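PDB 5JBD: inactive glucansucrase from Lactobacillus reuteri, which is an inactive member of glycoside hydrolase family 70, built around a TIM-barrel domain and carrying a bound calcium ion. Local coordinates for residues Y181-I189 with K396-I404. Residues are numbered along the deposited sequence; the frame is centred on the assembly and turned at random.
Sequences YRPDKSGTI and KNLINRLII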
# COMPACT_ATOMS: atom_id res chain seq x y z
N TYR A 181 0.99 -8.10 -23.82
CA TYR A 181 0.75 -7.41 -22.55
C TYR A 181 1.99 -6.64 -22.13
O TYR A 181 3.11 -7.13 -22.25
CB TYR A 181 0.34 -8.41 -21.46
CG TYR A 181 0.18 -7.80 -20.07
CD1 TYR A 181 -0.98 -7.11 -19.71
CD2 TYR A 181 1.20 -7.93 -19.12
CE1 TYR A 181 -1.13 -6.56 -18.43
CE2 TYR A 181 1.07 -7.38 -17.84
CZ TYR A 181 -0.09 -6.70 -17.50
OH TYR A 181 -0.20 -6.17 -16.22
N ARG A 182 1.76 -5.42 -21.65
CA ARG A 182 2.79 -4.52 -21.17
C ARG A 182 2.65 -4.46 -19.65
O ARG A 182 1.60 -4.06 -19.15
CB ARG A 182 2.60 -3.12 -21.77
CG ARG A 182 2.46 -3.10 -23.29
CD ARG A 182 2.12 -1.70 -23.80
NE ARG A 182 3.20 -0.73 -23.58
CZ ARG A 182 4.28 -0.61 -24.36
NH1 ARG A 182 4.45 -1.41 -25.43
NH2 ARG A 182 5.21 0.30 -24.09
N PRO A 183 3.69 -4.88 -18.91
CA PRO A 183 3.63 -4.82 -17.45
C PRO A 183 3.46 -3.41 -16.87
O PRO A 183 4.01 -2.45 -17.40
CB PRO A 183 4.98 -5.39 -17.01
CG PRO A 183 5.49 -6.16 -18.18
CD PRO A 183 4.92 -5.54 -19.41
N ASP A 184 2.71 -3.30 -15.78
CA ASP A 184 2.49 -2.01 -15.13
C ASP A 184 3.55 -1.81 -14.05
O ASP A 184 3.72 -2.66 -13.18
CB ASP A 184 1.08 -1.92 -14.53
CG ASP A 184 0.69 -0.50 -14.15
OD1 ASP A 184 1.31 0.07 -13.24
OD2 ASP A 184 -0.25 0.04 -14.76
N LYS A 185 4.21 -0.66 -14.08
CA LYS A 185 5.24 -0.31 -13.09
C LYS A 185 4.78 -0.24 -11.62
O LYS A 185 5.61 -0.18 -10.71
CB LYS A 185 5.88 1.03 -13.48
CG LYS A 185 4.95 2.24 -13.36
CD LYS A 185 5.70 3.51 -13.79
CE LYS A 185 4.92 4.81 -13.64
NZ LYS A 185 5.28 5.86 -14.64
N SER A 186 3.46 -0.16 -11.38
CA SER A 186 2.92 -0.19 -10.01
C SER A 186 3.24 -1.50 -9.29
O SER A 186 3.29 -1.54 -8.05
CB SER A 186 1.40 0.01 -10.03
OG SER A 186 0.73 -1.13 -10.57
N GLY A 187 3.45 -2.57 -10.06
CA GLY A 187 3.76 -3.88 -9.50
C GLY A 187 2.54 -4.73 -9.22
O GLY A 187 2.69 -5.88 -8.81
N THR A 188 1.34 -4.19 -9.45
CA THR A 188 0.08 -4.95 -9.30
C THR A 188 -0.78 -4.77 -10.54
O THR A 188 -0.55 -3.85 -11.33
CB THR A 188 -0.70 -4.51 -8.04
OG1 THR A 188 -1.14 -3.15 -8.18
CG2 THR A 188 0.19 -4.60 -6.80
N ILE A 189 -1.74 -5.68 -10.74
CA ILE A 189 -2.64 -5.64 -11.89
C ILE A 189 -4.03 -5.29 -11.37
O ILE A 189 -4.74 -6.14 -10.82
CB ILE A 189 -2.65 -6.97 -12.69
CG1 ILE A 189 -1.23 -7.32 -13.16
CG2 ILE A 189 -3.60 -6.86 -13.88
CD1 ILE A 189 -0.47 -8.24 -12.22
N LYS A 396 9.29 3.16 -5.90
CA LYS A 396 8.89 1.83 -6.40
C LYS A 396 8.56 1.83 -7.89
O LYS A 396 8.99 0.93 -8.62
CB LYS A 396 7.72 1.27 -5.59
CG LYS A 396 7.07 -0.01 -6.15
CD LYS A 396 5.63 -0.17 -5.71
CE LYS A 396 4.72 0.85 -6.38
NZ LYS A 396 3.31 0.55 -6.11
N ASN A 397 7.77 2.82 -8.34
CA ASN A 397 7.45 2.97 -9.78
C ASN A 397 8.70 3.03 -10.65
O ASN A 397 8.79 2.35 -11.67
CB ASN A 397 6.61 4.24 -10.04
CG ASN A 397 5.18 4.12 -9.54
OD1 ASN A 397 4.70 3.03 -9.18
ND2 ASN A 397 4.49 5.26 -9.50
N LEU A 398 9.67 3.82 -10.22
CA LEU A 398 10.93 4.01 -10.94
C LEU A 398 11.75 2.72 -11.01
O LEU A 398 12.27 2.36 -12.08
CB LEU A 398 11.74 5.12 -10.26
CG LEU A 398 12.89 5.81 -11.00
CD1 LEU A 398 13.09 7.21 -10.44
CD2 LEU A 398 14.19 5.01 -10.92
N ILE A 399 11.84 2.02 -9.89
CA ILE A 399 12.59 0.76 -9.82
C ILE A 399 11.91 -0.33 -10.65
O ILE A 399 12.59 -1.06 -11.36
CB ILE A 399 12.81 0.32 -8.35
CG1 ILE A 399 13.73 1.30 -7.61
CG2 ILE A 399 13.34 -1.11 -8.24
CD1 ILE A 399 15.19 1.27 -8.02
N ASN A 400 10.58 -0.44 -10.58
CA ASN A 400 9.87 -1.40 -11.42
C ASN A 400 9.96 -1.09 -12.92
O ASN A 400 10.04 -2.03 -13.73
CB ASN A 400 8.40 -1.51 -11.00
CG ASN A 400 8.21 -2.30 -9.70
OD1 ASN A 400 9.09 -3.06 -9.27
ND2 ASN A 400 7.05 -2.12 -9.08
N ARG A 401 9.95 0.20 -13.29
CA ARG A 401 10.21 0.61 -14.68
C ARG A 401 11.55 0.03 -15.14
O ARG A 401 11.64 -0.59 -16.19
CB ARG A 401 10.19 2.17 -14.88
CG ARG A 401 8.95 2.68 -15.61
CD ARG A 401 9.17 3.95 -16.48
NE ARG A 401 7.92 4.68 -16.72
CZ ARG A 401 6.88 4.28 -17.47
NH1 ARG A 401 6.86 3.09 -18.08
NH2 ARG A 401 5.82 5.07 -17.60
N LEU A 402 12.57 0.21 -14.31
CA LEU A 402 13.92 -0.28 -14.59
C LEU A 402 13.96 -1.82 -14.67
O LEU A 402 14.61 -2.37 -15.55
CB LEU A 402 14.89 0.27 -13.54
CG LEU A 402 16.41 0.24 -13.71
CD1 LEU A 402 16.86 0.55 -15.13
CD2 LEU A 402 17.04 1.21 -12.72
N ILE A 403 13.24 -2.51 -13.78
CA ILE A 403 13.13 -3.99 -13.83
C ILE A 403 12.51 -4.43 -15.16
O ILE A 403 13.03 -5.34 -15.83
CB ILE A 403 12.32 -4.56 -12.64
CG1 ILE A 403 13.11 -4.43 -11.33
CG2 ILE A 403 11.97 -6.04 -12.87
CD1 ILE A 403 12.31 -4.76 -10.08
N ILE A 404 11.40 -3.80 -15.53
CA ILE A 404 10.68 -4.15 -16.76
C ILE A 404 11.58 -3.91 -17.98
O ILE A 404 11.64 -4.76 -18.87
CB ILE A 404 9.35 -3.36 -16.90
CG1 ILE A 404 8.34 -3.81 -15.82
CG2 ILE A 404 8.72 -3.55 -18.29
CD1 ILE A 404 7.26 -2.79 -15.53
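K185 lays its CD over one face of the R401 guanidinium, 3.8 Å above the plane and toward the rim, while R401 CG packs alongside the same methylene. The N400 amide works through its edge: ND2 gives an N-H to K185 O, 2.9 Å away and almost in the amide plane, although it reaches that carbonyl from above the peptide plane. With chi1 at 68°, K185 sends its extended chain between N397 CB and R401, where its methylenes pack against both side chains; the price is K185 NZ 3.1 Å from R401 NH2, two donors whose like charges probably repel, though solvent may soften this at exposed R401. K396, bent at chi3 (71°), curls back so that NZ meets S186 O at 2.9 Å on an in-plane lone pair. Two helix side chains grip successive carbonyls of the type I turn D184-G187. D184 OD1 accepts from S186 N, an Asx turn, and from S186 OG, above the carboxylate plane. G187 closes the turn at phi 90°, where a CB would collide with the preceding carbonyl O and crowd N400 ND2. Just before the turn, P183, whose ring stiffens the chain, sets CB against I404 CD1 at 3.8 Å, a small apolar patch. The contact joins the loop between helix 151-162 and strand 193-197 to one side of helix 392-406, whose L398, I399, L402 and I403 pack against helix 420-434.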